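Long-range contact in 7,8-dihydro-6-hydroxymethylpterin pyrophosphokinase-dihydropteroate synthase (Plasmodium falciparum, PDB 6JWS), which probably catalyses two consecutive steps of folate biosynthesis, pyrophosphorylation of 6-hydroxymethyl-7,8-dihydropterin by ATP and condensation of the resulting diphosphate with 4-aminobenzoate to 7,8-dihydropteroate: residues V548-K552 with N593-Y597. The protein carries 1 engineered substitution. Sequence-based numbering, arbitrary orientation.
Sequences VYDIK and NIHVY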
ATOM      1  N   VAL B 548     -13.427  17.066  -6.008  1.00  9.66           N
ATOM      2  CA  VAL B 548     -13.628  15.817  -5.313  1.00  9.48           C
ATOM      3  C   VAL B 548     -15.048  15.717  -4.763  1.00  9.91           C
ATOM      4  O   VAL B 548     -15.706  14.678  -4.898  1.00  9.22           O
ATOM      5  CB  VAL B 548     -12.515  15.577  -4.273  1.00  8.91           C
ATOM      6  CG1 VAL B 548     -12.925  14.509  -3.265  1.00  8.17           C
ATOM      7  CG2 VAL B 548     -11.220  15.174  -4.991  1.00  8.59           C
ATOM      8  N   TYR B 549     -15.505  16.807  -4.142  1.00 11.01           N
ATOM      9  CA  TYR B 549     -16.778  16.830  -3.436  1.00 12.07           C
ATOM     10  C   TYR B 549     -17.962  17.085  -4.373  1.00 11.52           C
ATOM     11  O   TYR B 549     -19.062  16.581  -4.106  1.00 11.17           O
ATOM     12  CB  TYR B 549     -16.677  17.736  -2.202  1.00 14.87           C
ATOM     13  CG  TYR B 549     -15.766  17.116  -1.169  1.00 16.81           C
ATOM     14  CD1 TYR B 549     -16.228  16.103  -0.336  1.00 17.41           C
ATOM     15  CD2 TYR B 549     -14.430  17.472  -1.096  1.00 17.01           C
ATOM     16  CE1 TYR B 549     -15.383  15.494   0.580  1.00 19.75           C
ATOM     17  CE2 TYR B 549     -13.572  16.871  -0.183  1.00 18.87           C
ATOM     18  CZ  TYR B 549     -14.056  15.881   0.652  1.00 21.01           C
ATOM     19  OH  TYR B 549     -13.227  15.290   1.567  1.00 29.06           O
ATOM     20  N   ASP B 550     -17.735  17.817  -5.473  1.00 10.79           N
ATOM     21  CA  ASP B 550     -18.791  18.015  -6.462  1.00 12.17           C
ATOM     22  C   ASP B 550     -19.262  16.666  -7.027  1.00 11.33           C
ATOM     23  O   ASP B 550     -20.465  16.411  -7.091  1.00 10.47           O
ATOM     24  CB  ASP B 550     -18.364  18.981  -7.577  1.00 13.60           C
ATOM     25  CG  ASP B 550     -18.123  20.414  -7.094  1.00 15.28           C
ATOM     26  OD1 ASP B 550     -18.570  20.749  -5.953  1.00 15.96           O
ATOM     27  OD2 ASP B 550     -17.464  21.188  -7.847  1.00 15.94           O
ATOM     28  N   ILE B 551     -18.302  15.795  -7.385  1.00 10.28           N
ATOM     29  CA  ILE B 551     -18.586  14.491  -7.972  1.00  9.92           C
ATOM     30  C   ILE B 551     -19.238  13.572  -6.935  1.00 10.00           C
ATOM     31  O   ILE B 551     -20.290  13.003  -7.199  1.00  9.89           O
ATOM     32  CB  ILE B 551     -17.310  13.923  -8.635  1.00 10.38           C
ATOM     33  CG1 ILE B 551     -17.003  14.664  -9.948  1.00 10.63           C
ATOM     34  CG2 ILE B 551     -17.398  12.424  -8.839  1.00  9.89           C
ATOM     35  CD1 ILE B 551     -15.556  14.595 -10.362  1.00 10.43           C
ATOM     36  N   LYS B 552     -18.668  13.497  -5.722  1.00 10.01           N
ATOM     37  CA  LYS B 552     -19.268  12.782  -4.604  1.00  9.72           C
ATOM     38  C   LYS B 552     -20.707  13.235  -4.347  1.00  8.91           C
ATOM     39  O   LYS B 552     -21.621  12.398  -4.217  1.00  8.39           O
ATOM     40  CB  LYS B 552     -18.431  12.931  -3.323  1.00 10.80           C
ATOM     41  CG  LYS B 552     -18.875  12.049  -2.167  1.00 12.06           C
ATOM     42  CD  LYS B 552     -18.168  12.250  -0.827  1.00 13.87           C
ATOM     43  CE  LYS B 552     -18.924  11.516   0.263  1.00 15.80           C
ATOM     44  NZ  LYS B 552     -18.085  11.206   1.448  1.00 20.14           N
ATOM     45  N   ASN B 593      -7.907  10.846  -3.870  1.00 12.23           N
ATOM     46  CA  ASN B 593      -8.927  11.166  -2.887  1.00 12.20           C
ATOM     47  C   ASN B 593     -10.041  10.127  -2.877  1.00 12.48           C
ATOM     48  O   ASN B 593     -11.182  10.433  -2.512  1.00 13.10           O
ATOM     49  CB  ASN B 593      -9.439  12.587  -3.111  1.00 12.58           C
ATOM     50  CG  ASN B 593      -8.402  13.597  -2.671  1.00 12.87           C
ATOM     51  OD1 ASN B 593      -8.265  13.866  -1.480  1.00 14.17           O
ATOM     52  ND2 ASN B 593      -7.629  14.109  -3.605  1.00 12.13           N
ATOM     53  N   ILE B 594      -9.698   8.896  -3.260  1.00 12.41           N
ATOM     54  CA  ILE B 594     -10.671   7.826  -3.384  1.00 13.41           C
ATOM     55  C   ILE B 594     -11.237   7.430  -2.015  1.00 13.30           C
ATOM     56  O   ILE B 594     -12.304   6.824  -1.929  1.00 14.22           O
ATOM     57  CB  ILE B 594     -10.059   6.651  -4.180  1.00 14.78           C
ATOM     58  CG1 ILE B 594     -11.102   5.844  -4.953  1.00 15.45           C
ATOM     59  CG2 ILE B 594      -9.190   5.765  -3.291  1.00 14.82           C
ATOM     60  CD1 ILE B 594     -11.859   6.639  -6.010  1.00 16.88           C
ATOM     61  N   HIS B 595     -10.542   7.794  -0.931  1.00 12.69           N
ATOM     62  CA  HIS B 595     -10.961   7.440   0.412  1.00 12.06           C
ATOM     63  C   HIS B 595     -12.348   8.003   0.717  1.00 11.38           C
ATOM     64  O   HIS B 595     -13.061   7.472   1.582  1.00 10.29           O
ATOM     65  CB  HIS B 595      -9.899   7.889   1.433  1.00 13.59           C
ATOM     66  CG  HIS B 595      -9.821   9.378   1.568  1.00 14.25           C
ATOM     67  ND1 HIS B 595      -8.962  10.154   0.781  1.00 13.84           N
ATOM     68  CD2 HIS B 595     -10.513  10.237   2.354  1.00 13.81           C
ATOM     69  CE1 HIS B 595      -9.129  11.429   1.079  1.00 13.69           C
ATOM     70  NE2 HIS B 595     -10.083  11.508   2.035  1.00 14.72           N
ATOM     71  N   VAL B 596     -12.754   9.067  -0.005  1.00 10.26           N
ATOM     72  CA  VAL B 596     -14.054   9.663   0.287  1.00  9.20           C
ATOM     73  C   VAL B 596     -15.196   8.688  -0.030  1.00  9.38           C
ATOM     74  O   VAL B 596     -16.329   8.971   0.369  1.00  9.10           O
ATOM     75  CB  VAL B 596     -14.269  11.022  -0.403  1.00  9.00           C
ATOM     76  CG1 VAL B 596     -13.242  12.087  -0.013  1.00  8.42           C
ATOM     77  CG2 VAL B 596     -14.485  10.899  -1.921  1.00  8.21           C
ATOM     78  N   TYR B 597     -14.893   7.546  -0.691  1.00  9.07           N
ATOM     79  CA  TYR B 597     -15.874   6.507  -1.036  1.00  9.96           C
ATOM     80  C   TYR B 597     -15.797   5.285  -0.112  1.00 10.67           C
ATOM     81  O   TYR B 597     -16.337   4.231  -0.452  1.00 10.74           O
ATOM     82  CB  TYR B 597     -15.839   6.125  -2.532  1.00  8.73           C
ATOM     83  CG  TYR B 597     -16.154   7.297  -3.435  1.00  8.98           C
ATOM     84  CD1 TYR B 597     -17.466   7.718  -3.647  1.00  8.86           C
ATOM     85  CD2 TYR B 597     -15.143   8.038  -4.026  1.00  8.49           C
ATOM     86  CE1 TYR B 597     -17.766   8.831  -4.428  1.00  8.83           C
ATOM     87  CE2 TYR B 597     -15.426   9.155  -4.800  1.00  8.47           C
ATOM     88  CZ  TYR B 597     -16.737   9.553  -5.008  1.00  8.70           C
ATOM     89  OH  TYR B 597     -17.009  10.657  -5.767  1.00  8.72           O
TER
HETATM   90  O   HOH W   1     -14.970  12.304  -5.932  1.00 11.68           O
HETATM   91  O   HOH W   2     -10.583  15.079   0.020  1.00 45.43           O
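Val596 CG1 meets the phenol end of the Tyr549 ring obliquely, 3.6 Å from Tyr549 OH, while one face of that ring carries CG1 of Val548, from the same helix, 3.9 Å above the plane and offset toward the rim. The Tyr597 ring runs past the Lys552 side chain in the opposite direction, with Lys552 CG approaching CE1 obliquely. Tyr597 OH ends 3.3 Å from Lys552 CA, beside the helix backbone, and also touches Ile551 CG2. The Lys552 N to Tyr597 OH approach has too poor an angle for a hydrogen bond; that amide instead donates to Val548 O within the helix. A water 2.7 Å from Val548 O, to which it donates, also hydrogen-bonds Tyr597 OH, bridging helix carbonyl and phenol. A second water, donating to Asn593 OD1, also hydrogen-bonds Tyr549 OH, while Asn593 ND2 is held by Lys589 O.

Lys552 has CG anti to the backbone N (chi1 -171°), and its extended chain runs CD past Val596 CG2 and brings NZ to the Val596 carbonyl. The 3.0 Å bond from Lys552 NZ to Val596 O lies in the carbonyl plane on a lone pair, with a C=O...N angle of 144°. Nearer the helix start the packing is apolar: Val548 CG2 lies 3.7 Å from Asn593 CB, and Val548 CG1 4.1 Å from Val596 CG1.

The contact thus joins the start of helix 547-564 to the 3-10 turn 594-596, just after helix 584-592, in the TIM-barrel pterin-binding domain. Tyr597 also packs on Ile576, beyond strand 572-575, and the loop continues to strand 603-604.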